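Local structure of nicotinate-nucleotide--dimethylbenzimidazole phosphoribosyltransferase (Thermus thermophilus HB8, 1WX1) at residues Gln73-Phe78 and Gly105-His110; His56-Glu61 and Asn167-Ala172; Glu28-Leu33 and Arg320-Ala325; Ala146-Ile151 and Tyr241-Pro246. The protein probably catalyses the transfer of phosphoribose from nicotinate mononucleotide to 5,6-dimethylbenzimidazole, giving alpha-ribazole 5'-phosphate and nicotinate in cobalamin biosynthesis. All coordinates share one frame; numbering follows the deposited sequence.

Interaction 1 (Gln73-Phe78 and Gly105-His110); sequences QMVLNF and GELPDH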
loop_
_atom_site.group_PDB
_atom_site.type_symbol
_atom_site.label_atom_id
_atom_site.label_comp_id
_atom_site.label_asym_id
_atom_site.label_seq_id
_atom_site.Cartn_x
_atom_site.Cartn_y
_atom_site.Cartn_z
ATOM N N GLN A 73 19.801 21.718 3.603
ATOM C CA GLN A 73 18.742 22.330 2.812
ATOM C C GLN A 73 17.476 21.480 2.868
ATOM O O GLN A 73 16.371 22.010 2.928
ATOM C CB GLN A 73 19.201 22.499 1.366
ATOM C CG GLN A 73 20.470 23.327 1.228
ATOM C CD GLN A 73 20.985 23.350 -0.190
ATOM O OE1 GLN A 73 20.809 22.389 -0.938
ATOM N NE2 GLN A 73 21.642 24.443 -0.565
ATOM N N MET A 74 17.633 20.160 2.865
ATOM C CA MET A 74 16.469 19.286 2.929
ATOM C C MET A 74 15.822 19.346 4.304
ATOM O O MET A 74 14.606 19.230 4.417
ATOM C CB MET A 74 16.847 17.848 2.561
ATOM C CG MET A 74 16.954 17.632 1.057
ATOM S SD MET A 74 15.392 18.001 0.199
ATOM C CE MET A 74 14.303 16.761 0.938
ATOM N N VAL A 75 16.626 19.530 5.351
ATOM C CA VAL A 75 16.060 19.647 6.689
ATOM C C VAL A 75 15.160 20.879 6.703
ATOM O O VAL A 75 14.047 20.842 7.223
ATOM C CB VAL A 75 17.147 19.804 7.773
ATOM C CG1 VAL A 75 16.513 20.281 9.083
ATOM C CG2 VAL A 75 17.834 18.460 8.003
ATOM N N LEU A 76 15.646 21.971 6.123
ATOM C CA LEU A 76 14.852 23.191 6.062
ATOM C C LEU A 76 13.582 22.915 5.253
ATOM O O LEU A 76 12.510 23.406 5.588
ATOM C CB LEU A 76 15.663 24.319 5.418
ATOM C CG LEU A 76 16.823 24.829 6.279
ATOM C CD1 LEU A 76 17.638 25.847 5.488
ATOM C CD2 LEU A 76 16.284 25.454 7.557
ATOM N N ASN A 77 13.714 22.118 4.196
ATOM C CA ASN A 77 12.576 21.762 3.349
ATOM C C ASN A 77 11.551 21.020 4.216
ATOM O O ASN A 77 10.349 21.275 4.111
ATOM C CB ASN A 77 13.046 20.868 2.188
ATOM C CG ASN A 77 12.038 20.794 1.037
ATOM O OD1 ASN A 77 12.160 19.939 0.147
ATOM N ND2 ASN A 77 11.059 21.690 1.038
ATOM N N PHE A 78 12.032 20.112 5.070
ATOM C CA PHE A 78 11.157 19.353 5.976
ATOM C C PHE A 78 10.384 20.314 6.873
ATOM O O PHE A 78 9.179 20.167 7.062
ATOM C CB PHE A 78 11.960 18.424 6.905
ATOM C CG PHE A 78 12.689 17.306 6.206
ATOM C CD1 PHE A 78 13.834 16.750 6.782
ATOM C CD2 PHE A 78 12.255 16.822 4.976
ATOM C CE1 PHE A 78 14.531 15.724 6.145
ATOM C CE2 PHE A 78 12.945 15.794 4.331
ATOM C CZ PHE A 78 14.090 15.253 4.915
ATOM N N GLY A 105 26.336 23.061 9.628
ATOM C CA GLY A 105 25.631 24.331 9.539
ATOM C C GLY A 105 24.576 24.509 10.613
ATOM O O GLY A 105 24.153 23.542 11.242
ATOM N N GLU A 106 24.131 25.744 10.815
ATOM C CA GLU A 106 23.134 26.027 11.844
ATOM C C GLU A 106 21.696 25.936 11.353
ATOM O O GLU A 106 21.406 26.156 10.174
ATOM C CB GLU A 106 23.368 27.417 12.438
ATOM C CG GLU A 106 24.784 27.658 12.911
ATOM C CD GLU A 106 24.926 28.977 13.639
ATOM O OE1 GLU A 106 24.248 29.951 13.241
ATOM O OE2 GLU A 106 25.724 29.041 14.602
ATOM N N LEU A 107 20.796 25.618 12.277
ATOM C CA LEU A 107 19.377 25.508 11.968
ATOM C C LEU A 107 18.599 26.392 12.939
ATOM O O LEU A 107 19.034 26.613 14.064
ATOM C CB LEU A 107 18.910 24.054 12.109
ATOM C CG LEU A 107 19.403 23.041 11.067
ATOM C CD1 LEU A 107 19.072 21.625 11.523
ATOM C CD2 LEU A 107 18.749 23.325 9.724
ATOM N N PRO A 108 17.438 26.911 12.512
ATOM C CA PRO A 108 16.633 27.768 13.389
ATOM C C PRO A 108 15.808 26.950 14.377
ATOM O O PRO A 108 15.479 25.798 14.103
ATOM C CB PRO A 108 15.746 28.518 12.405
ATOM C CG PRO A 108 15.469 27.452 11.362
ATOM C CD PRO A 108 16.840 26.820 11.165
ATOM N N ASP A 109 15.493 27.537 15.531
ATOM C CA ASP A 109 14.661 26.863 16.517
ATOM C C ASP A 109 13.299 26.657 15.845
ATOM O O ASP A 109 12.770 27.574 15.219
ATOM C CB ASP A 109 14.491 27.737 17.761
ATOM C CG ASP A 109 15.756 27.823 18.593
ATOM O OD1 ASP A 109 15.826 28.714 19.461
ATOM O OD2 ASP A 109 16.675 26.997 18.389
ATOM N N HIS A 110 12.736 25.461 15.979
ATOM C CA HIS A 110 11.448 25.150 15.365
ATOM C C HIS A 110 10.758 24.073 16.208
ATOM O O HIS A 110 11.402 23.144 16.683
ATOM C CB HIS A 110 11.687 24.668 13.928
ATOM C CG HIS A 110 10.433 24.435 13.141
ATOM N ND1 HIS A 110 9.554 23.416 13.426
ATOM C CD2 HIS A 110 9.925 25.087 12.069
ATOM C CE1 HIS A 110 8.554 23.447 12.560
ATOM N NE2 HIS A 110 8.756 24.452 11.729
#
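Leu107 sets both of its methyl groups against helix 70-79, and every contact across the two segments is apolar. The first is with Val75. Val75 CG1 faces the fork of Leu107, 3.8 Å from Leu107 CD1 and equally far from Leu107 CD2. The two side chains meet at about a right angle. Val75 CG1 points away from the backbone N (chi1 165°), and this carries it to the fork. The second contact is with Leu76. Its CD2 methyl meets Leu107 CD2 at 3.9 Å. The same Leu76 CD2 also touches the ring carbon CD of Pro108 at 3.9 Å, so one methyl bridges two neighbouring residues of the loop.

Helix 70-79 lies on the chain path between strands 47-54 and 94-100, which are neighbours in the parallel sheet. The arrangement is a beta-alpha-beta crossover with a further helix, 84-91, in the connection. Residues 105-110 belong to the loop that leaves strand 94-100, and Leu107 also touches Asp100. The inner side of the contact faces the sheet, where Val75 packs on Ala53 and Val98. Pro108 lies at the solvent side.

The polar bonds lie around this apolar patch. Arg72 NE, from the turn of helix before Gln73, bonds to Glu106 O. Lys115 also holds the loop, through a hydrogen bond to Leu107 O and a salt bridge to Asp109. The far side of the helix meets the second subunit: Gln73 OE1 and Asn77 OD1 bond to Ser333 N and Thr17 OG1 of that subunit, respectively.

Interaction 2 (His56-Glu61 and Asn167-Ala172); sequences HGVVAE and NTTAAA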
loop_
_atom_site.group_PDB
_atom_site.type_symbol
_atom_site.label_atom_id
_atom_site.label_comp_id
_atom_site.label_asym_id
_atom_site.label_seq_id
_atom_site.Cartn_x
_atom_site.Cartn_y
_atom_site.Cartn_z
ATOM N N HIS A 56 27.922 13.264 6.375
ATOM C CA HIS A 56 28.931 12.213 6.329
ATOM C C HIS A 56 30.242 12.645 5.675
ATOM O O HIS A 56 30.241 13.192 4.573
ATOM C CB HIS A 56 28.356 11.022 5.556
ATOM C CG HIS A 56 27.106 10.464 6.155
ATOM N ND1 HIS A 56 27.087 9.303 6.901
ATOM C CD2 HIS A 56 25.829 10.922 6.152
ATOM C CE1 HIS A 56 25.862 9.073 7.330
ATOM N NE2 HIS A 56 25.078 10.044 6.888
ATOM N N GLY A 57 31.357 12.385 6.353
ATOM C CA GLY A 57 32.649 12.745 5.800
ATOM C C GLY A 57 32.990 11.916 4.574
ATOM O O GLY A 57 33.818 12.319 3.756
ATOM N N VAL A 58 32.344 10.761 4.431
ATOM C CA VAL A 58 32.613 9.880 3.297
ATOM C C VAL A 58 32.225 10.491 1.945
ATOM O O VAL A 58 32.568 9.949 0.896
ATOM C CB VAL A 58 31.925 8.492 3.486
ATOM C CG1 VAL A 58 30.440 8.587 3.209
ATOM C CG2 VAL A 58 32.596 7.446 2.592
ATOM N N VAL A 59 31.526 11.625 1.960
ATOM C CA VAL A 59 31.157 12.265 0.703
ATOM C C VAL A 59 32.426 12.657 -0.046
ATOM O O VAL A 59 32.401 12.869 -1.254
ATOM C CB VAL A 59 30.310 13.543 0.911
ATOM C CG1 VAL A 59 28.952 13.180 1.507
ATOM C CG2 VAL A 59 31.057 14.523 1.807
ATOM N N ALA A 60 33.534 12.752 0.680
ATOM C CA ALA A 60 34.805 13.123 0.070
ATOM C C ALA A 60 35.311 12.031 -0.874
ATOM O O ALA A 60 36.220 12.267 -1.673
ATOM C CB ALA A 60 35.841 13.407 1.154
ATOM N N GLU A 61 34.721 10.841 -0.778
ATOM C CA GLU A 61 35.107 9.716 -1.627
ATOM C C GLU A 61 34.330 9.696 -2.945
ATOM O O GLU A 61 34.450 8.752 -3.733
ATOM C CB GLU A 61 34.877 8.392 -0.894
ATOM C CG GLU A 61 35.704 8.202 0.374
ATOM C CD GLU A 61 37.200 8.252 0.115
ATOM O OE1 GLU A 61 37.647 7.664 -0.888
ATOM O OE2 GLU A 61 37.931 8.866 0.920
ATOM N N ASN A 167 24.753 8.814 3.092
ATOM C CA ASN A 167 24.449 7.833 4.124
ATOM C C ASN A 167 24.200 6.398 3.647
ATOM O O ASN A 167 24.173 5.478 4.460
ATOM C CB ASN A 167 23.306 8.333 5.025
ATOM C CG ASN A 167 21.941 8.212 4.390
ATOM O OD1 ASN A 167 21.798 7.834 3.231
ATOM N ND2 ASN A 167 20.915 8.539 5.167
ATOM N N THR A 168 24.046 6.185 2.342
ATOM C CA THR A 168 23.845 4.819 1.869
ATOM C C THR A 168 25.182 4.076 1.953
ATOM O O THR A 168 25.220 2.854 2.047
ATOM C CB THR A 168 23.299 4.773 0.420
ATOM O OG1 THR A 168 24.277 5.289 -0.484
ATOM C CG2 THR A 168 22.028 5.603 0.311
ATOM N N THR A 169 26.285 4.818 1.932
ATOM C CA THR A 169 27.590 4.191 2.045
ATOM C C THR A 169 27.799 3.814 3.508
ATOM O O THR A 169 28.241 2.707 3.812
ATOM C CB THR A 169 28.719 5.134 1.566
ATOM O OG1 THR A 169 28.555 5.388 0.168
ATOM C CG2 THR A 169 30.084 4.493 1.783
ATOM N N ALA A 170 27.465 4.731 4.414
ATOM C CA ALA A 170 27.593 4.464 5.844
ATOM C C ALA A 170 26.644 3.320 6.220
ATOM O O ALA A 170 26.981 2.477 7.050
ATOM C CB ALA A 170 27.249 5.717 6.659
ATOM N N ALA A 171 25.461 3.302 5.610
ATOM C CA ALA A 171 24.483 2.251 5.888
ATOM C C ALA A 171 25.012 0.899 5.401
ATOM O O ALA A 171 24.809 -0.124 6.055
ATOM C CB ALA A 171 23.157 2.572 5.212
ATOM N N ALA A 172 25.688 0.903 4.254
ATOM C CA ALA A 172 26.248 -0.325 3.698
ATOM C C ALA A 172 27.349 -0.860 4.608
ATOM O O ALA A 172 27.434 -2.068 4.851
ATOM C CB ALA A 172 26.798 -0.067 2.298
#
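His56 lays its ring against the first turn of helix 167-179. Asn167 CA lies over one face of the ring, 3.6 Å above the plane and offset toward the rim. Asn167 CB is nearer still, only 3.1 Å from His56 NE2, a tight fit. Ala170 CB comes in obliquely, 3.6 Å from His56 ND1. Farther along, Val58 CG2 meets Thr169 CG2 at 4.0 Å.

The next shell fixes the polar ends. Glu229 OE2 bonds to both His56 NE2 and Asn167 ND2, so one carboxylate oxygen ties the two segments together. Asn167 ND2 also bonds to Asp162 OD2. The amide plane of Asn167 stands 75° from the imidazole ring. Asn167 CG lies between the backbone N and the carbonyl carbon (chi1 77°), which leads the amide away from His56. With an alanine here in place of His56, a gap would probably open beside Asn167 and Ala170, and Glu229 would lose one of its mates.

Thr122 OG1 holds Gly57 N, and Val58 rests on Asn124 and Leu125. The segments meet through carbon and a ring face. Their polar link is indirect: Glu229 probably fixes the ring and the amide relative to each other, and Asp162 also holds the amide.

Interaction 3 (Glu28-Leu33 and Arg320-Ala325); sequences EVALRL and RILHMA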
loop_
_atom_site.group_PDB
_atom_site.type_symbol
_atom_site.label_atom_id
_atom_site.label_comp_id
_atom_site.label_asym_id
_atom_site.label_seq_id
_atom_site.Cartn_x
_atom_site.Cartn_y
_atom_site.Cartn_z
ATOM N N GLU A 28 -1.543 -11.694 8.856
ATOM C CA GLU A 28 -0.403 -11.900 9.743
ATOM C C GLU A 28 -0.083 -10.591 10.467
ATOM O O GLU A 28 0.242 -10.581 11.653
ATOM C CB GLU A 28 0.820 -12.364 8.945
ATOM C CG GLU A 28 1.975 -12.832 9.822
ATOM C CD GLU A 28 3.092 -13.484 9.018
ATOM O OE1 GLU A 28 2.776 -14.256 8.089
ATOM O OE2 GLU A 28 4.282 -13.241 9.320
ATOM N N VAL A 29 -0.178 -9.488 9.737
ATOM C CA VAL A 29 0.078 -8.170 10.302
ATOM C C VAL A 29 -0.894 -7.918 11.455
ATOM O O VAL A 29 -0.494 -7.495 12.540
ATOM C CB VAL A 29 -0.105 -7.066 9.228
ATOM C CG1 VAL A 29 0.052 -5.688 9.864
ATOM C CG2 VAL A 29 0.924 -7.250 8.108
ATOM N N ALA A 30 -2.173 -8.187 11.213
ATOM C CA ALA A 30 -3.206 -7.994 12.231
ATOM C C ALA A 30 -2.891 -8.791 13.495
ATOM O O ALA A 30 -2.995 -8.283 14.614
ATOM C CB ALA A 30 -4.574 -8.416 11.679
ATOM N N LEU A 31 -2.507 -10.052 13.316
ATOM C CA LEU A 31 -2.190 -10.909 14.454
ATOM C C LEU A 31 -1.014 -10.372 15.255
ATOM O O LEU A 31 -1.013 -10.418 16.484
ATOM C CB LEU A 31 -1.880 -12.324 13.977
ATOM C CG LEU A 31 -3.002 -13.023 13.207
ATOM C CD1 LEU A 31 -2.522 -14.399 12.745
ATOM C CD2 LEU A 31 -4.231 -13.152 14.099
ATOM N N ARG A 32 -0.001 -9.867 14.561
ATOM C CA ARG A 32 1.159 -9.328 15.255
ATOM C C ARG A 32 0.762 -8.081 16.037
ATOM O O ARG A 32 1.174 -7.901 17.182
ATOM C CB ARG A 32 2.277 -9.004 14.258
ATOM C CG ARG A 32 2.851 -10.224 13.552
ATOM C CD ARG A 32 4.046 -9.842 12.676
ATOM N NE ARG A 32 5.111 -9.247 13.476
ATOM C CZ ARG A 32 6.030 -8.411 13.001
ATOM N NH1 ARG A 32 6.022 -8.065 11.717
ATOM N NH2 ARG A 32 6.953 -7.914 13.817
ATOM N N LEU A 33 -0.048 -7.226 15.422
ATOM C CA LEU A 33 -0.505 -6.009 16.085
ATOM C C LEU A 33 -1.292 -6.354 17.349
ATOM O O LEU A 33 -1.109 -5.730 18.399
ATOM C CB LEU A 33 -1.371 -5.185 15.127
ATOM C CG LEU A 33 -0.592 -4.589 13.947
ATOM C CD1 LEU A 33 -1.546 -3.927 12.960
ATOM C CD2 LEU A 33 0.430 -3.576 14.486
ATOM N N ARG A 320 -7.956 -3.290 11.837
ATOM C CA ARG A 320 -9.414 -3.327 11.740
ATOM C C ARG A 320 -9.978 -4.682 11.304
ATOM O O ARG A 320 -11.159 -4.961 11.514
ATOM C CB ARG A 320 -9.909 -2.250 10.769
ATOM C CG ARG A 320 -9.584 -0.819 11.188
ATOM C CD ARG A 320 -10.140 -0.497 12.569
ATOM N NE ARG A 320 -11.576 -0.759 12.672
ATOM C CZ ARG A 320 -12.309 -0.477 13.747
ATOM N NH1 ARG A 320 -11.741 0.081 14.810
ATOM N NH2 ARG A 320 -13.608 -0.755 13.763
ATOM N N ILE A 321 -9.152 -5.523 10.691
ATOM C CA ILE A 321 -9.629 -6.833 10.252
ATOM C C ILE A 321 -10.262 -7.592 11.410
ATOM O O ILE A 321 -11.324 -8.198 11.260
ATOM C CB ILE A 321 -8.483 -7.702 9.670
ATOM C CG1 ILE A 321 -7.984 -7.098 8.358
ATOM C CG2 ILE A 321 -8.981 -9.125 9.428
ATOM C CD1 ILE A 321 -6.761 -7.796 7.783
ATOM N N LEU A 322 -9.611 -7.546 12.566
ATOM C CA LEU A 322 -10.096 -8.248 13.748
ATOM C C LEU A 322 -11.371 -7.637 14.328
ATOM O O LEU A 322 -11.973 -8.192 15.244
ATOM C CB LEU A 322 -8.985 -8.315 14.799
ATOM C CG LEU A 322 -7.877 -9.311 14.413
ATOM C CD1 LEU A 322 -6.597 -9.033 15.187
ATOM C CD2 LEU A 322 -8.372 -10.728 14.673
ATOM N N HIS A 323 -11.783 -6.499 13.780
ATOM C CA HIS A 323 -13.002 -5.840 14.224
ATOM C C HIS A 323 -14.180 -6.307 13.364
ATOM O O HIS A 323 -15.327 -5.919 13.595
ATOM C CB HIS A 323 -12.839 -4.321 14.144
ATOM C CG HIS A 323 -11.893 -3.768 15.167
ATOM N ND1 HIS A 323 -12.329 -3.129 16.313
ATOM C CD2 HIS A 323 -10.546 -3.789 15.238
ATOM C CE1 HIS A 323 -11.285 -2.781 17.040
ATOM N NE2 HIS A 323 -10.188 -3.167 16.415
ATOM N N MET A 324 -13.890 -7.138 12.367
ATOM C CA MET A 324 -14.936 -7.682 11.507
ATOM C C MET A 324 -15.782 -8.611 12.365
ATOM O O MET A 324 -15.362 -9.023 13.449
ATOM C CB MET A 324 -14.344 -8.514 10.369
ATOM C CG MET A 324 -13.723 -7.735 9.231
ATOM S SD MET A 324 -12.884 -8.869 8.110
ATOM C CE MET A 324 -14.282 -9.790 7.438
ATOM N N ALA A 325 -16.968 -8.948 11.876
ATOM C CA ALA A 325 -17.844 -9.862 12.597
ATOM C C ALA A 325 -17.449 -11.284 12.219
ATOM O O ALA A 325 -16.933 -11.518 11.121
ATOM C CB ALA A 325 -19.291 -9.609 12.208
#
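Ala30 and Leu322 form the close part of this contact. The Leu322 CD1 methyl reaches the helix backbone and lies 3.7 Å from Ala30 O. It is 4.1 Å from Ala30 CB. Leu322 CG points away from its own carbonyl carbon (chi1 -73°), and the extended side chain beyond it brings CD1 to the helix. Ile321 completes this buried part more loosely, with its CB 4.5 Å from Ala30 CB. Met13 of helix 3-14 touches both Ala30 and Ile321, so three parts of the chain converge here.

The Leu31 side is looser. Leu31 CD2 stays 4.8 Å from Leu322 CD2. The Leu31 side chain is partly exposed and leans instead on Phe6 and Ala9 of helix 3-14. The outer side of residues 320-325 carries the polar groups. His323 CG lies 3.6 Å above the plane of the Arg320 guanidinium, over its centre, so the two flat groups face each other. Arg320 NH2 bonds to Gln87 of the second subunit, and Ile321 packs on Phe88 of that subunit.

Residues 321-324 form a type I beta turn as the chain leaves helix 306-321. The contact joins this turn to helix 24-37. It is held by aliphatic carbons, with one methyl against a carbonyl oxygen, and no polar bond. Its hold is therefore probably one of shape and exclusion of water, while the polar bonds point to other parts of the chain and to the partner subunit.

Interaction 4 (Ala146-Ile151 and Tyr241-Pro246); sequences AARRAI and YEAGLP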
loop_
_atom_site.group_PDB
_atom_site.type_symbol
_atom_site.label_atom_id
_atom_site.label_comp_id
_atom_site.label_asym_id
_atom_site.label_seq_id
_atom_site.Cartn_x
_atom_site.Cartn_y
_atom_site.Cartn_z
ATOM N N ALA A 146 13.866 12.088 20.892
ATOM C CA ALA A 146 12.930 12.472 19.844
ATOM C C ALA A 146 11.747 11.503 19.770
ATOM O O ALA A 146 10.601 11.926 19.614
ATOM C CB ALA A 146 13.649 12.543 18.498
ATOM N N ALA A 147 12.019 10.207 19.905
ATOM C CA ALA A 147 10.957 9.208 19.867
ATOM C C ALA A 147 10.019 9.378 21.063
ATOM O O ALA A 147 8.802 9.266 20.923
ATOM C CB ALA A 147 11.552 7.796 19.872
ATOM N N ARG A 148 10.588 9.649 22.235
ATOM C CA ARG A 148 9.781 9.817 23.436
ATOM C C ARG A 148 8.817 10.982 23.279
ATOM O O ARG A 148 7.662 10.916 23.722
ATOM C CB ARG A 148 10.664 10.036 24.671
ATOM C CG ARG A 148 9.885 10.328 25.961
ATOM C CD ARG A 148 8.744 9.327 26.210
ATOM N NE ARG A 148 9.200 7.940 26.209
ATOM C CZ ARG A 148 8.407 6.886 26.396
ATOM N NH1 ARG A 148 7.109 7.054 26.602
ATOM N NH2 ARG A 148 8.913 5.660 26.378
ATOM N N ARG A 149 9.280 12.061 22.657
ATOM C CA ARG A 149 8.370 13.185 22.457
ATOM C C ARG A 149 7.255 12.803 21.492
ATOM O O ARG A 149 6.115 13.202 21.673
ATOM C CB ARG A 149 9.043 14.395 21.889
ATOM C CG ARG A 149 8.029 15.519 21.713
ATOM C CD ARG A 149 8.681 16.608 20.934
ATOM N NE ARG A 149 7.798 17.702 20.575
ATOM C CZ ARG A 149 8.132 18.617 19.669
ATOM N NH1 ARG A 149 9.317 18.558 19.061
ATOM N NH2 ARG A 149 7.277 19.564 19.327
ATOM N N ALA A 150 7.584 12.035 20.456
ATOM C CA ALA A 150 6.575 11.624 19.477
ATOM C C ALA A 150 5.521 10.797 20.199
ATOM O O ALA A 150 4.322 11.001 20.011
ATOM C CB ALA A 150 7.222 10.801 18.335
ATOM N N ILE A 151 5.990 9.896 21.056
ATOM C CA ILE A 151 5.121 9.029 21.836
ATOM C C ILE A 151 4.299 9.836 22.849
ATOM O O ILE A 151 3.097 9.626 22.989
ATOM C CB ILE A 151 5.955 7.957 22.580
ATOM C CG1 ILE A 151 6.694 7.085 21.555
ATOM C CG2 ILE A 151 5.051 7.087 23.452
ATOM C CD1 ILE A 151 7.787 6.202 22.162
ATOM N N TYR A 241 10.318 0.601 20.931
ATOM C CA TYR A 241 10.242 -0.792 21.368
ATOM C C TYR A 241 9.845 -0.871 22.843
ATOM O O TYR A 241 8.923 -1.598 23.222
ATOM C CB TYR A 241 11.604 -1.462 21.155
ATOM C CG TYR A 241 11.768 -2.817 21.811
ATOM C CD1 TYR A 241 10.864 -3.850 21.565
ATOM C CD2 TYR A 241 12.850 -3.073 22.651
ATOM C CE1 TYR A 241 11.038 -5.111 22.144
ATOM C CE2 TYR A 241 13.034 -4.327 23.233
ATOM C CZ TYR A 241 12.127 -5.340 22.974
ATOM O OH TYR A 241 12.316 -6.580 23.539
ATOM N N GLU A 242 10.546 -0.107 23.672
ATOM C CA GLU A 242 10.274 -0.092 25.102
ATOM C C GLU A 242 8.901 0.490 25.434
ATOM O O GLU A 242 8.304 0.137 26.449
ATOM C CB GLU A 242 11.391 0.664 25.817
ATOM C CG GLU A 242 12.654 -0.174 25.954
ATOM C CD GLU A 242 13.910 0.663 26.128
ATOM O OE1 GLU A 242 13.830 1.763 26.711
ATOM O OE2 GLU A 242 14.988 0.220 25.692
ATOM N N ALA A 243 8.397 1.364 24.568
ATOM C CA ALA A 243 7.082 1.962 24.767
ATOM C C ALA A 243 5.981 0.989 24.321
ATOM O O ALA A 243 4.793 1.273 24.486
ATOM C CB ALA A 243 6.971 3.269 23.982
ATOM N N GLY A 244 6.385 -0.139 23.739
ATOM C CA GLY A 244 5.439 -1.152 23.292
ATOM C C GLY A 244 4.675 -0.842 22.013
ATOM O O GLY A 244 3.607 -1.402 21.772
ATOM N N LEU A 245 5.226 0.029 21.177
ATOM C CA LEU A 245 4.560 0.413 19.936
ATOM C C LEU A 245 4.969 -0.373 18.703
ATOM O O LEU A 245 6.057 -0.949 18.651
ATOM C CB LEU A 245 4.826 1.888 19.625
ATOM C CG LEU A 245 4.328 2.989 20.552
ATOM C CD1 LEU A 245 4.613 4.333 19.895
ATOM C CD2 LEU A 245 2.838 2.831 20.795
ATOM N N PRO A 246 4.085 -0.416 17.693
ATOM C CA PRO A 246 4.425 -1.131 16.461
ATOM C C PRO A 246 5.462 -0.199 15.832
ATOM O O PRO A 246 5.289 1.023 15.866
ATOM C CB PRO A 246 3.122 -1.111 15.661
ATOM C CG PRO A 246 2.054 -0.879 16.694
ATOM C CD PRO A 246 2.697 0.074 17.656
#
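The Arg148 guanidinium reaches out from helix 133-152 to Ala243, whose CB comes obliquely to the flat group, 3.9 Å from Arg148 NH2. The arginine chain starts with CG opposite the backbone N (chi1 176°). It then bends at its second and third torsions, which turns the guanidinium toward helix 228-242. There its NH2 also forms a salt bridge with Glu239 OE2, the main polar partner. Glu242 OE1 is farther off, 6.3 Å from Arg148 NH2, and pairs instead with Arg144. The other flat group of note, the Tyr241 ring, is turned to the far side and meets His271 edge-to-face.

Ile151 carries the apolar part. Its CD1 presses on Ala243 CB at 3.5 Å, a close approach for two methyl groups. One carbon back, Ile151 CG1 lies 3.8 Å from Leu245 CD1. The Ile151 and Leu245 side chains run antiparallel, alongside each other. Ala243 thus takes Arg148 NH2 and the isoleucine methyl on the same small CB.

Behind Ala243 the chain turns at Gly244. Its positive phi (76°) suits glycine, and two bonds run back into the last turn of helix 228-242. Together these make a Schellman motif. The bond from Gly244 N to Tyr241 O, at 3.0 Å, is one of the two. The turn swings Leu245 back toward Ile151. Pro246 then leads into strand 247-249 and shares backbone bonds with Leu158. Helices 133-152 and 228-242 precede the neighbouring strands 157-163 and 247-249. These strands belong to a six-stranded parallel sheet of order 3-2-1-4-5-6, a Rossmann-like alpha/beta arrangement.

Overall arrangement
Interactions 3 and 4 touch directly: Leu33 CD2 packs on Pro246 CB at 3.8 Å. Interaction 1 does not touch interaction 4, but their nearest atoms are about 6 Å apart. Interactions 1 and 2 have centres about 21 Å apart and both approach the predicted proton acceptor, Glu304. The side chains of Val75 and Asn167 each lie about 9 Å from that of Glu304. Interaction 3 is remote from interaction 2, with centres about 40 Å apart, and lies away from the predicted active site. Along the chain it encloses the other three, and interactions 2 and 4 cross. Interactions 1 and 3 both meet the second subunit. A sodium ion lies about 12 Å from the Val58 side chain.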